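Local coordinates for protein Mn transporter subunit (Synechocystis sp. PCC 6803, PDB 3UJP) that binds manganese(II) and probably hands the ion to a membrane transporter for uptake into the cell, at residues Gln229-Glu234 / Lys255-Ala260; Asn87-Glu92 / Val109-Ile114; Gln190-Ser195 / Glu210-Trp215; Lys31-Thr36 / Ile75-Asp80. All blocks are in the same frame, centred on the assembly; numbering follows the deposited sequence.

Interaction 1: residues Gln229-Glu234 / Lys255-Ala260; sequences QTVIEE and KQVAQA
Val231 and Ile232 of helix 225-236 pack on Val257 in an apolar contact of the C-terminal lobe, where 255-260 holds the last part of helix 252-256 and the chain leading on from it. No hydrogen bond crosses it. The two valines meet at about a right angle, Val231 CG1 lying 3.7 Å from Val257 CG2; this branch is anti to its own backbone N (chi1 165°), which turns it toward Val257. Ile232 and Val257 instead run alongside one another, pointing opposite ways. The isoleucine chain is extended at chi2 (173°), placing CD1 alongside Val257, near its CA. Val231 and Val257 are buried, Met214 touching the first and Ile243 of strand 242-246 the second, whereas Ile232 is partly exposed and also meets Thr261. An alanine in place of Ile232 would lose CG1, CG2 and CD1 and would probably open a gap beside Val257, with the methyl of Ala260 losing its apolar neighbour on helix 225-236. At the margin of the contact, Ile232 CD1 stands 4.3 Å from Ala260 CB.

Interaction 2: residues Asn87-Glu92 / Val109-Ile114; sequences NGMNLE and VLTEGI
Thr111 and Val109 close on Asn87, Gly88 and Met89 where two loops of the N-terminal lobe meet, the Asn87 side chain about 9 Å from the manganese ion. The tight part centres on the buried Asn87, Gly88 and Thr111, with Val109 CG2 3.4 Å from Asn87 O. Asn87 ND2 donates to Gly88 O (3.0 Å) from above the carbonyl plane, while Leu91 N closes a type I' turn on that oxygen from the opposite face. Gly88 N in turn gives a nearly straight bond to Glu92 OE2 (2.8 Å, 164°). Asn87 OD1 is hydrogen-bonded to Tyr142 OH of helix 136-153. An alanine at Asn87 would probably leave that hydroxyl without this mate and Gly88 O with one bond fewer. On the outer side the partly exposed Met89 crosses Thr111 at about a right angle, SD 3.6 Å from Thr111 CG2. Helix 136-153 lies against Leu110 and Ile114, helix 39-49 against Asn87 and Leu110, and Tyr86 of strand 83-86 against Val109 and Glu92.

Interaction 3: residues Gln190-Ser195 / Glu210-Trp215; sequences QRFLVS and EEIYMW
Phe192 and Glu210, side by side on neighbouring parallel strands, meet ring against aliphatic stem. Glu210 CG is anti to its backbone N (chi1 -169°), and Phe192 CE2 lies 3.6 Å from Glu210 CG. The chain of Glu210 then bends at chi2, and its carboxylate plane ends 72° from the ring. On the same face Val194 and Ile212 are level, CB to CB 4.3 Å, and Ile212 CD1 reaches back to within 4.4 Å of Phe192 CB. The opposite face bears Leu193, Ser195, Glu211 and Tyr213. There the Glu211 carboxyl carbon sits in plane at the edge of the Tyr213 ring, while its OE2 is hydrogen-bonded to Ser201. Ser195 OG bonds to the backbone O of Glu197, a residue that binds the manganese ion. Between the faces runs the backbone ladder: Arg191 O takes Glu210 N, Glu210 O takes Leu193 N, Leu193 O takes Ile212 N (2.8 Å) and Ile212 O takes Ser195 N at 3.1 Å. A weak bond from Met214 N to Ser195 O follows where the chain turns a corner. With helix 201-206 linking them, strands 192-195 and 210-213, 20° apart in direction, form a beta-alpha-beta crossover of the C-terminal lobe.

Interaction 4: residues Lys31-Thr36 / Ile75-Asp80; sequences KKKVLT and IVKAQD
Leu35 and Lys33, on one face of strand 33-36, reach the helix at 75-80. The apolar contact is carried by one methyl: Leu35 CD2 rests 4.0 Å from the backbone N of Ala78, 4.5 Å from Ala78 CB and 4.3 Å from Lys77 CB, so it lies against the helix backbone as much as against side chains. Ile84 of strand 83-86 touches both Leu35 and Ala78. The Lys33 chain makes the second contact, in van der Waals fashion: it bends at chi2 and chi3 (-68°), bringing CE to 4.1 Å from Asp80 O, with NZ 4.4 Å from Lys77 CB. No hydrogen bond spans the segments. Among charges, Lys33 NZ stays 6.5 Å from Asp80 OD2, too far for a bridge, and has a long, weak ion pair with Glu56. Asp80 OD1 instead forms a salt bridge with Lys173 of the second subunit, bringing this edge of the contact to a subunit interface. Strand and helix axes approach to 8.7 Å at 135°. With Thr36 turned to helix 39-49, the strand has helices on both faces, the layered alpha/beta arrangement of a parallel sheet ordered 54-57, 33-36, 83-86, 107-109.

From the N terminus, interaction 4 comes first: it joins strand 33-36 to helix 72-80 and closes a loop of 38 residues containing helix 39-49 and strand 54-57. Interaction 2 follows across 16 residues, bringing together the loops after strands 83-86 and 107-109; both contacts lie in the N-terminal lobe, their nearest atoms about 5 Å apart. The chain then runs through helices 136-153 and 158-183 to the C-terminal lobe, where interaction 3 pairs two strands across 14 residues and interaction 1, across 20, joins helix 225-236 to the chain at the end of helix 252-256. The four follow in series, none nested or crossed. Interactions 1 and 3 touch through Val231 and Met214; interactions 1 and 4 lie about 43 Å apart between centres.

Interaction 1: residues Gln229-Glu234 / Lys255-Ala260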
loop_
_atom_site.group_PDB
_atom_site.type_symbol
_atom_site.label_atom_id
_atom_site.label_comp_id
_atom_site.label_asym_id
_atom_site.label_seq_id
_atom_site.Cartn_x
_atom_site.Cartn_y
_atom_site.Cartn_z
ATOM N N GLN A 229 -2.680 16.822 -43.094
ATOM C CA GLN A 229 -3.210 17.655 -44.171
ATOM C C GLN A 229 -4.722 17.653 -44.163
ATOM O O GLN A 229 -5.347 18.708 -44.199
ATOM C CB GLN A 229 -2.708 17.171 -45.538
ATOM C CG GLN A 229 -3.332 17.882 -46.729
ATOM C CD GLN A 229 -3.134 19.391 -46.661
ATOM O OE1 GLN A 229 -2.171 19.876 -46.049
ATOM N NE2 GLN A 229 -4.051 20.149 -47.283
ATOM N N THR A 230 -5.295 16.455 -44.131
ATOM C CA THR A 230 -6.735 16.271 -44.025
ATOM C C THR A 230 -7.266 17.031 -42.831
ATOM O O THR A 230 -8.327 17.640 -42.892
ATOM C CB THR A 230 -7.108 14.793 -43.822
ATOM O OG1 THR A 230 -6.803 14.027 -45.006
ATOM C CG2 THR A 230 -8.594 14.668 -43.476
ATOM N N VAL A 231 -6.530 16.989 -41.735
ATOM C CA VAL A 231 -6.935 17.727 -40.555
ATOM C C VAL A 231 -6.861 19.246 -40.792
ATOM O O VAL A 231 -7.698 20.002 -40.301
ATOM C CB VAL A 231 -6.085 17.339 -39.345
ATOM C CG1 VAL A 231 -6.249 18.352 -38.223
ATOM C CG2 VAL A 231 -6.455 15.936 -38.893
ATOM N N ILE A 232 -5.865 19.697 -41.541
ATOM C CA ILE A 232 -5.745 21.124 -41.816
ATOM C C ILE A 232 -6.939 21.619 -42.652
ATOM O O ILE A 232 -7.308 22.790 -42.584
ATOM C CB ILE A 232 -4.359 21.462 -42.443
ATOM C CG1 ILE A 232 -3.350 21.707 -41.325
ATOM C CG2 ILE A 232 -4.431 22.677 -43.328
ATOM C CD1 ILE A 232 -1.925 21.893 -41.777
ATOM N N GLU A 233 -7.567 20.722 -43.410
ATOM C CA GLU A 233 -8.685 21.130 -44.252
ATOM C C GLU A 233 -10.016 21.028 -43.524
ATOM O O GLU A 233 -10.847 21.911 -43.671
ATOM C CB GLU A 233 -8.704 20.378 -45.585
ATOM C CG GLU A 233 -9.337 18.990 -45.575
ATOM C CD GLU A 233 -8.855 18.134 -46.757
ATOM O OE1 GLU A 233 -7.829 18.512 -47.380
ATOM O OE2 GLU A 233 -9.494 17.092 -47.062
ATOM N N GLU A 234 -10.204 20.001 -42.727
ATOM C CA GLU A 234 -11.431 19.882 -41.980
ATOM C C GLU A 234 -11.558 21.028 -41.010
ATOM O O GLU A 234 -12.649 21.459 -40.693
ATOM C CB GLU A 234 -11.551 18.539 -41.291
ATOM C CG GLU A 234 -12.127 17.469 -42.175
ATOM C CD GLU A 234 -13.548 17.744 -42.580
ATOM O OE1 GLU A 234 -13.868 17.688 -43.782
ATOM O OE2 GLU A 234 -14.359 18.004 -41.690
ATOM N N LYS A 255 0.436 20.555 -33.539
ATOM C CA LYS A 255 1.106 21.842 -33.621
ATOM C C LYS A 255 1.256 22.336 -35.086
ATOM O O LYS A 255 0.993 23.509 -35.372
ATOM C CB LYS A 255 2.453 21.789 -32.881
ATOM C CG LYS A 255 2.298 21.934 -31.370
ATOM C CD LYS A 255 3.629 21.888 -30.647
ATOM C CE LYS A 255 3.447 22.160 -29.157
ATOM N NZ LYS A 255 4.698 21.866 -28.378
ATOM N N GLN A 256 1.655 21.447 -36.003
ATOM C CA GLN A 256 1.733 21.777 -37.438
ATOM C C GLN A 256 0.433 22.410 -37.951
ATOM O O GLN A 256 0.423 23.534 -38.449
ATOM C CB GLN A 256 2.038 20.526 -38.284
ATOM C CG GLN A 256 3.465 19.959 -38.208
ATOM C CD GLN A 256 3.703 18.818 -39.212
ATOM O OE1 GLN A 256 3.171 18.836 -40.328
ATOM N NE2 GLN A 256 4.494 17.820 -38.807
ATOM N N VAL A 257 -0.660 21.666 -37.839
ATOM C CA VAL A 257 -1.964 22.137 -38.289
ATOM C C VAL A 257 -2.443 23.371 -37.498
ATOM O O VAL A 257 -3.512 23.926 -37.767
ATOM C CB VAL A 257 -3.027 20.989 -38.247
ATOM C CG1 VAL A 257 -2.394 19.695 -37.767
ATOM C CG2 VAL A 257 -4.229 21.378 -37.382
ATOM N N ALA A 258 -1.632 23.806 -36.538
ATOM C CA ALA A 258 -1.986 24.937 -35.682
ATOM C C ALA A 258 -1.330 26.239 -36.146
ATOM O O ALA A 258 -1.998 27.280 -36.259
ATOM C CB ALA A 258 -1.621 24.640 -34.230
ATOM N N GLN A 259 -0.030 26.180 -36.410
ATOM C CA GLN A 259 0.715 27.351 -36.861
ATOM C C GLN A 259 0.523 27.582 -38.355
ATOM O O GLN A 259 1.214 28.401 -38.960
ATOM C CB GLN A 259 2.203 27.196 -36.538
ATOM C CG GLN A 259 2.579 27.619 -35.127
ATOM C CD GLN A 259 2.639 26.448 -34.163
ATOM O OE1 GLN A 259 2.001 26.463 -33.109
ATOM N NE2 GLN A 259 3.410 25.427 -34.519
ATOM N N ALA A 260 -0.418 26.854 -38.946
ATOM C CA ALA A 260 -0.703 26.978 -40.369
ATOM C C ALA A 260 -2.200 27.115 -40.621
ATOM O O ALA A 260 -2.625 27.468 -41.722
ATOM C CB ALA A 260 -0.140 25.787 -41.130
#

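Interaction 2: residues Asn87-Glu92 / Val109-Ile114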
loop_
_atom_site.group_PDB
_atom_site.type_symbol
_atom_site.label_atom_id
_atom_site.label_comp_id
_atom_site.label_asym_id
_atom_site.label_seq_id
_atom_site.Cartn_x
_atom_site.Cartn_y
_atom_site.Cartn_z
ATOM N N ASN A 87 -8.119 -4.326 -20.608
ATOM C CA ASN A 87 -9.194 -3.689 -21.368
ATOM C C ASN A 87 -9.754 -4.592 -22.461
ATOM O O ASN A 87 -10.959 -4.748 -22.564
ATOM C CB ASN A 87 -8.727 -2.334 -21.942
ATOM C CG ASN A 87 -9.828 -1.581 -22.674
ATOM O OD1 ASN A 87 -10.174 -0.466 -22.305
ATOM N ND2 ASN A 87 -10.373 -2.186 -23.720
ATOM N N GLY A 88 -8.890 -5.181 -23.287
ATOM C CA GLY A 88 -9.355 -6.002 -24.397
ATOM C C GLY A 88 -9.593 -5.165 -25.636
ATOM O O GLY A 88 -9.111 -4.048 -25.718
ATOM N N MET A 89 -10.337 -5.681 -26.603
ATOM C CA MET A 89 -10.571 -4.923 -27.833
ATOM C C MET A 89 -9.243 -4.574 -28.544
ATOM O O MET A 89 -9.161 -3.614 -29.318
ATOM C CB MET A 89 -11.387 -3.657 -27.528
ATOM C CG MET A 89 -12.803 -3.945 -27.009
ATOM S SD MET A 89 -13.903 -2.518 -26.825
ATOM C CE MET A 89 -14.759 -2.514 -28.373
ATOM N N ASN A 90 -8.210 -5.370 -28.269
ATOM C CA ASN A 90 -6.883 -5.165 -28.843
ATOM C C ASN A 90 -6.228 -3.827 -28.454
ATOM O O ASN A 90 -5.433 -3.263 -29.222
ATOM C CB ASN A 90 -6.930 -5.302 -30.367
ATOM C CG ASN A 90 -5.591 -5.700 -30.964
ATOM O OD1 ASN A 90 -4.762 -6.340 -30.308
ATOM N ND2 ASN A 90 -5.376 -5.333 -32.218
ATOM N N LEU A 91 -6.565 -3.309 -27.278
ATOM C CA LEU A 91 -6.000 -2.036 -26.865
ATOM C C LEU A 91 -4.532 -2.268 -26.634
ATOM O O LEU A 91 -3.667 -1.700 -27.304
ATOM C CB LEU A 91 -6.647 -1.506 -25.574
ATOM C CG LEU A 91 -6.036 -0.205 -25.057
ATOM C CD1 LEU A 91 -6.527 0.944 -25.876
ATOM C CD2 LEU A 91 -6.370 0.008 -23.614
ATOM N N GLU A 92 -4.256 -3.112 -25.656
ATOM C CA GLU A 92 -2.890 -3.479 -25.368
ATOM C C GLU A 92 -2.494 -4.572 -26.383
ATOM O O GLU A 92 -2.858 -5.734 -26.248
ATOM C CB GLU A 92 -2.792 -3.923 -23.903
ATOM C CG GLU A 92 -3.969 -4.789 -23.447
ATOM C CD GLU A 92 -5.092 -4.021 -22.767
ATOM O OE1 GLU A 92 -4.801 -3.098 -21.993
ATOM O OE2 GLU A 92 -6.268 -4.372 -22.978
ATOM N N VAL A 109 -11.569 -9.409 -19.322
ATOM C CA VAL A 109 -11.588 -8.150 -20.055
ATOM C C VAL A 109 -12.721 -7.244 -19.538
ATOM O O VAL A 109 -13.903 -7.558 -19.656
ATOM C CB VAL A 109 -11.516 -8.324 -21.651
ATOM C CG1 VAL A 109 -11.355 -9.768 -22.055
ATOM C CG2 VAL A 109 -12.700 -7.679 -22.381
ATOM N N LEU A 110 -12.334 -6.134 -18.924
ATOM C CA LEU A 110 -13.275 -5.190 -18.352
ATOM C C LEU A 110 -14.188 -4.623 -19.423
ATOM O O LEU A 110 -15.099 -3.841 -19.141
ATOM C CB LEU A 110 -12.522 -4.055 -17.687
ATOM C CG LEU A 110 -11.394 -4.510 -16.789
ATOM C CD1 LEU A 110 -10.714 -3.298 -16.164
ATOM C CD2 LEU A 110 -11.947 -5.461 -15.740
ATOM N N THR A 111 -13.967 -5.023 -20.657
ATOM C CA THR A 111 -14.656 -4.366 -21.740
ATOM C C THR A 111 -15.904 -5.130 -22.197
ATOM O O THR A 111 -16.725 -4.594 -22.937
ATOM C CB THR A 111 -13.672 -4.064 -22.873
ATOM O OG1 THR A 111 -13.681 -2.655 -23.129
ATOM C CG2 THR A 111 -13.991 -4.847 -24.130
ATOM N N GLU A 112 -16.057 -6.360 -21.707
ATOM C CA GLU A 112 -17.149 -7.263 -22.100
ATOM C C GLU A 112 -18.585 -6.724 -21.948
ATOM O O GLU A 112 -19.041 -6.431 -20.841
ATOM C CB GLU A 112 -17.015 -8.587 -21.344
ATOM C CG GLU A 112 -18.196 -9.497 -21.509
ATOM C CD GLU A 112 -18.031 -10.788 -20.729
ATOM O OE1 GLU A 112 -16.928 -10.998 -20.165
ATOM O OE2 GLU A 112 -18.996 -11.594 -20.684
ATOM N N GLY A 113 -19.301 -6.616 -23.068
ATOM C CA GLY A 113 -20.714 -6.270 -23.052
ATOM C C GLY A 113 -20.896 -4.906 -23.650
ATOM O O GLY A 113 -22.024 -4.433 -23.880
ATOM N N ILE A 114 -19.762 -4.251 -23.887
ATOM C CA ILE A 114 -19.773 -2.935 -24.506
ATOM C C ILE A 114 -19.740 -3.136 -26.010
ATOM O O ILE A 114 -18.945 -3.938 -26.521
ATOM C CB ILE A 114 -18.577 -2.078 -24.059
ATOM C CG1 ILE A 114 -18.361 -2.220 -22.561
ATOM C CG2 ILE A 114 -18.772 -0.594 -24.446
ATOM C CD1 ILE A 114 -17.219 -1.365 -22.063
#

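Interaction 3: residues Gln190-Ser195 / Glu210-Trp215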
loop_
_atom_site.group_PDB
_atom_site.type_symbol
_atom_site.label_atom_id
_atom_site.label_comp_id
_atom_site.label_asym_id
_atom_site.label_seq_id
_atom_site.Cartn_x
_atom_site.Cartn_y
_atom_site.Cartn_z
ATOM N N GLN A 190 -20.876 23.803 -33.978
ATOM C CA GLN A 190 -19.477 24.069 -33.615
ATOM C C GLN A 190 -18.930 22.938 -32.743
ATOM O O GLN A 190 -17.887 23.094 -32.115
ATOM C CB GLN A 190 -19.313 25.380 -32.823
ATOM C CG GLN A 190 -20.030 26.610 -33.376
ATOM C CD GLN A 190 -19.977 27.806 -32.417
ATOM O OE1 GLN A 190 -20.828 28.697 -32.465
ATOM N NE2 GLN A 190 -18.970 27.823 -31.549
ATOM N N ARG A 191 -19.641 21.816 -32.673
ATOM C CA ARG A 191 -19.270 20.776 -31.721
ATOM C C ARG A 191 -18.242 19.808 -32.306
ATOM O O ARG A 191 -18.502 18.614 -32.464
ATOM C CB ARG A 191 -20.509 20.050 -31.183
ATOM C CG ARG A 191 -20.653 20.153 -29.656
ATOM C CD ARG A 191 -22.016 19.693 -29.146
ATOM N NE ARG A 191 -22.913 20.822 -28.934
ATOM C CZ ARG A 191 -24.210 20.714 -28.674
ATOM N NH1 ARG A 191 -24.776 19.521 -28.595
ATOM N NH2 ARG A 191 -24.946 21.801 -28.498
ATOM N N PHE A 192 -17.058 20.339 -32.606
ATOM C CA PHE A 192 -16.009 19.578 -33.284
ATOM C C PHE A 192 -14.802 19.326 -32.389
ATOM O O PHE A 192 -14.168 20.254 -31.868
ATOM C CB PHE A 192 -15.581 20.265 -34.592
ATOM C CG PHE A 192 -16.701 20.408 -35.593
ATOM C CD1 PHE A 192 -17.296 21.639 -35.819
ATOM C CD2 PHE A 192 -17.178 19.302 -36.285
ATOM C CE1 PHE A 192 -18.341 21.773 -36.725
ATOM C CE2 PHE A 192 -18.222 19.429 -37.194
ATOM C CZ PHE A 192 -18.807 20.667 -37.410
ATOM N N LEU A 193 -14.487 18.047 -32.233
ATOM C CA LEU A 193 -13.442 17.594 -31.324
ATOM C C LEU A 193 -12.231 17.112 -32.125
ATOM O O LEU A 193 -12.200 15.988 -32.634
ATOM C CB LEU A 193 -13.979 16.468 -30.435
ATOM C CG LEU A 193 -13.305 16.216 -29.101
ATOM C CD1 LEU A 193 -13.526 14.772 -28.722
ATOM C CD2 LEU A 193 -11.815 16.548 -29.149
ATOM N N VAL A 194 -11.231 17.974 -32.218
ATOM C CA VAL A 194 -9.990 17.635 -32.896
ATOM C C VAL A 194 -8.858 17.228 -31.934
ATOM O O VAL A 194 -8.428 18.002 -31.071
ATOM C CB VAL A 194 -9.556 18.765 -33.840
ATOM C CG1 VAL A 194 -9.865 20.109 -33.220
ATOM C CG2 VAL A 194 -8.080 18.621 -34.204
ATOM N N SER A 195 -8.405 15.989 -32.122
ATOM C CA SER A 195 -7.401 15.319 -31.300
ATOM C C SER A 195 -6.380 14.721 -32.265
ATOM O O SER A 195 -6.508 14.905 -33.477
ATOM C CB SER A 195 -8.062 14.213 -30.478
ATOM O OG SER A 195 -8.812 13.324 -31.295
ATOM N N GLU A 210 -18.784 16.040 -33.289
ATOM C CA GLU A 210 -18.197 15.529 -34.513
ATOM C C GLU A 210 -16.692 15.482 -34.280
ATOM O O GLU A 210 -16.068 16.495 -33.940
ATOM C CB GLU A 210 -18.585 16.388 -35.733
ATOM C CG GLU A 210 -18.235 15.795 -37.130
ATOM C CD GLU A 210 -19.034 14.518 -37.530
ATOM O OE1 GLU A 210 -18.544 13.760 -38.423
ATOM O OE2 GLU A 210 -20.142 14.277 -36.973
ATOM N N GLU A 211 -16.132 14.283 -34.430
ATOM C CA GLU A 211 -14.722 14.028 -34.169
ATOM C C GLU A 211 -13.868 14.316 -35.403
ATOM O O GLU A 211 -14.269 14.060 -36.539
ATOM C CB GLU A 211 -14.515 12.575 -33.716
ATOM C CG GLU A 211 -13.180 12.335 -33.008
ATOM C CD GLU A 211 -12.954 10.873 -32.645
ATOM O OE1 GLU A 211 -12.222 10.616 -31.654
ATOM O OE2 GLU A 211 -13.502 9.998 -33.364
ATOM N N ILE A 212 -12.694 14.873 -35.170
ATOM C CA ILE A 212 -11.708 15.010 -36.227
ATOM C C ILE A 212 -10.347 14.585 -35.671
ATOM O O ILE A 212 -9.795 15.241 -34.778
ATOM C CB ILE A 212 -11.643 16.449 -36.773
ATOM C CG1 ILE A 212 -13.032 16.979 -37.087
ATOM C CG2 ILE A 212 -10.838 16.497 -38.048
ATOM C CD1 ILE A 212 -12.990 18.371 -37.642
ATOM N N TYR A 213 -9.816 13.478 -36.182
ATOM C CA TYR A 213 -8.561 12.935 -35.664
ATOM C C TYR A 213 -7.430 12.896 -36.698
ATOM O O TYR A 213 -7.680 12.801 -37.902
ATOM C CB TYR A 213 -8.796 11.554 -35.061
ATOM C CG TYR A 213 -9.563 10.611 -35.943
ATOM C CD1 TYR A 213 -8.972 10.056 -37.073
ATOM C CD2 TYR A 213 -10.870 10.245 -35.636
ATOM C CE1 TYR A 213 -9.661 9.168 -37.889
ATOM C CE2 TYR A 213 -11.583 9.351 -36.443
ATOM C CZ TYR A 213 -10.966 8.812 -37.573
ATOM O OH TYR A 213 -11.640 7.920 -38.391
ATOM N N MET A 214 -6.188 12.987 -36.232
ATOM C CA MET A 214 -5.042 12.960 -37.138
ATOM C C MET A 214 -4.703 11.516 -37.545
ATOM O O MET A 214 -4.061 11.281 -38.576
ATOM C CB MET A 214 -3.843 13.661 -36.511
ATOM C CG MET A 214 -2.934 14.315 -37.500
ATOM S SD MET A 214 -2.066 15.672 -36.699
ATOM C CE MET A 214 -0.932 14.813 -35.598
ATOM N N TRP A 215 -5.156 10.561 -36.724
ATOM C CA TRP A 215 -5.078 9.126 -37.020
ATOM C C TRP A 215 -6.026 8.321 -36.127
ATOM O O TRP A 215 -6.163 8.606 -34.928
ATOM C CB TRP A 215 -3.645 8.606 -36.895
ATOM C CG TRP A 215 -3.111 8.648 -35.527
ATOM C CD1 TRP A 215 -3.284 7.721 -34.568
ATOM C CD2 TRP A 215 -2.306 9.681 -34.954
ATOM N NE1 TRP A 215 -2.633 8.099 -33.428
ATOM C CE2 TRP A 215 -2.025 9.305 -33.640
ATOM C CE3 TRP A 215 -1.783 10.881 -35.440
ATOM C CZ2 TRP A 215 -1.244 10.078 -32.789
ATOM C CZ3 TRP A 215 -1.016 11.650 -34.604
ATOM C CH2 TRP A 215 -0.747 11.248 -33.289
#

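Interaction 4: residues Lys31-Thr36 / Ile75-Asp80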
loop_
_atom_site.group_PDB
_atom_site.type_symbol
_atom_site.label_atom_id
_atom_site.label_comp_id
_atom_site.label_asym_id
_atom_site.label_seq_id
_atom_site.Cartn_x
_atom_site.Cartn_y
_atom_site.Cartn_z
ATOM N N LYS A 31 -3.200 -9.650 1.438
ATOM C CA LYS A 31 -4.249 -9.365 0.467
ATOM C C LYS A 31 -3.889 -9.828 -0.940
ATOM O O LYS A 31 -2.715 -9.893 -1.302
ATOM C CB LYS A 31 -4.559 -7.867 0.464
ATOM C CG LYS A 31 -4.202 -7.157 1.759
ATOM C CD LYS A 31 -4.611 -5.693 1.717
ATOM C CE LYS A 31 -3.437 -4.802 1.350
ATOM N NZ LYS A 31 -3.820 -3.363 1.319
ATOM N N LYS A 32 -4.908 -10.149 -1.731
ATOM C CA LYS A 32 -4.698 -10.614 -3.123
ATOM C C LYS A 32 -3.866 -9.607 -3.954
ATOM O O LYS A 32 -3.610 -8.497 -3.511
ATOM C CB LYS A 32 -6.021 -10.961 -3.837
ATOM C CG LYS A 32 -6.797 -12.138 -3.242
ATOM C CD LYS A 32 -5.935 -13.405 -3.107
ATOM C CE LYS A 32 -6.744 -14.579 -2.509
ATOM N NZ LYS A 32 -5.881 -15.787 -2.282
ATOM N N LYS A 33 -3.419 -9.988 -5.142
ATOM C CA LYS A 33 -2.654 -9.047 -5.954
ATOM C C LYS A 33 -3.240 -8.906 -7.359
ATOM O O LYS A 33 -3.312 -9.874 -8.102
ATOM C CB LYS A 33 -1.186 -9.455 -6.014
ATOM C CG LYS A 33 -0.236 -8.431 -5.392
ATOM C CD LYS A 33 0.632 -7.713 -6.455
ATOM C CE LYS A 33 1.659 -8.671 -7.113
ATOM N NZ LYS A 33 2.503 -8.000 -8.155
ATOM N N VAL A 34 -3.666 -7.698 -7.721
ATOM C CA VAL A 34 -4.347 -7.489 -8.997
ATOM C C VAL A 34 -3.541 -6.590 -9.928
ATOM O O VAL A 34 -3.073 -5.524 -9.523
ATOM C CB VAL A 34 -5.755 -6.905 -8.795
ATOM C CG1 VAL A 34 -6.409 -6.633 -10.121
ATOM C CG2 VAL A 34 -6.591 -7.856 -8.005
ATOM N N LEU A 35 -3.391 -7.010 -11.179
ATOM C CA LEU A 35 -2.545 -6.280 -12.121
ATOM C C LEU A 35 -3.349 -5.714 -13.297
ATOM O O LEU A 35 -4.204 -6.409 -13.862
ATOM C CB LEU A 35 -1.424 -7.182 -12.639
ATOM C CG LEU A 35 -0.107 -6.435 -12.802
ATOM C CD1 LEU A 35 0.517 -6.181 -11.415
ATOM C CD2 LEU A 35 0.860 -7.176 -13.730
ATOM N N THR A 36 -3.104 -4.455 -13.652
ATOM C CA THR A 36 -3.774 -3.886 -14.818
ATOM C C THR A 36 -2.802 -3.298 -15.825
ATOM O O THR A 36 -1.732 -2.798 -15.477
ATOM C CB THR A 36 -4.861 -2.835 -14.470
ATOM O OG1 THR A 36 -4.344 -1.872 -13.547
ATOM C CG2 THR A 36 -6.054 -3.501 -13.860
ATOM N N ILE A 75 7.091 -8.976 -16.633
ATOM C CA ILE A 75 6.715 -10.388 -16.743
ATOM C C ILE A 75 6.822 -11.084 -15.401
ATOM O O ILE A 75 6.007 -11.959 -15.081
ATOM C CB ILE A 75 7.546 -11.175 -17.769
ATOM C CG1 ILE A 75 7.609 -10.435 -19.102
ATOM C CG2 ILE A 75 6.913 -12.531 -17.997
ATOM C CD1 ILE A 75 6.836 -11.124 -20.213
ATOM N N VAL A 76 7.826 -10.698 -14.620
ATOM C CA VAL A 76 7.969 -11.245 -13.275
ATOM C C VAL A 76 6.694 -10.965 -12.476
ATOM O O VAL A 76 6.092 -11.894 -11.926
ATOM C CB VAL A 76 9.271 -10.753 -12.537
ATOM C CG1 VAL A 76 9.081 -9.382 -11.885
ATOM C CG2 VAL A 76 9.693 -11.759 -11.486
ATOM N N LYS A 77 6.276 -9.694 -12.445
ATOM C CA LYS A 77 5.069 -9.291 -11.719
ATOM C C LYS A 77 3.927 -10.178 -12.120
ATOM O O LYS A 77 3.452 -10.957 -11.325
ATOM C CB LYS A 77 4.710 -7.828 -11.969
ATOM C CG LYS A 77 5.567 -6.838 -11.171
ATOM C CD LYS A 77 5.215 -5.372 -11.486
ATOM C CE LYS A 77 5.682 -4.963 -12.895
ATOM N NZ LYS A 77 5.267 -3.578 -13.319
ATOM N N ALA A 78 3.520 -10.086 -13.372
ATOM C CA ALA A 78 2.438 -10.916 -13.905
ATOM C C ALA A 78 2.298 -12.347 -13.340
ATOM O O ALA A 78 1.196 -12.757 -12.954
ATOM C CB ALA A 78 2.513 -10.956 -15.427
ATOM N N GLN A 79 3.384 -13.117 -13.316
ATOM C CA GLN A 79 3.301 -14.507 -12.852
ATOM C C GLN A 79 3.026 -14.623 -11.347
ATOM O O GLN A 79 2.580 -15.674 -10.864
ATOM C CB GLN A 79 4.556 -15.283 -13.249
ATOM C CG GLN A 79 5.798 -14.415 -13.389
ATOM C CD GLN A 79 6.886 -15.094 -14.200
ATOM O OE1 GLN A 79 8.083 -14.863 -13.989
ATOM N NE2 GLN A 79 6.474 -15.940 -15.139
ATOM N N ASP A 80 3.276 -13.518 -10.638
ATOM C CA ASP A 80 3.098 -13.394 -9.183
ATOM C C ASP A 80 1.804 -12.718 -8.731
ATOM O O ASP A 80 1.477 -12.711 -7.549
ATOM C CB ASP A 80 4.257 -12.603 -8.596
ATOM C CG ASP A 80 5.417 -13.477 -8.246
ATOM O OD1 ASP A 80 5.880 -14.230 -9.138
ATOM O OD2 ASP A 80 5.845 -13.426 -7.070
#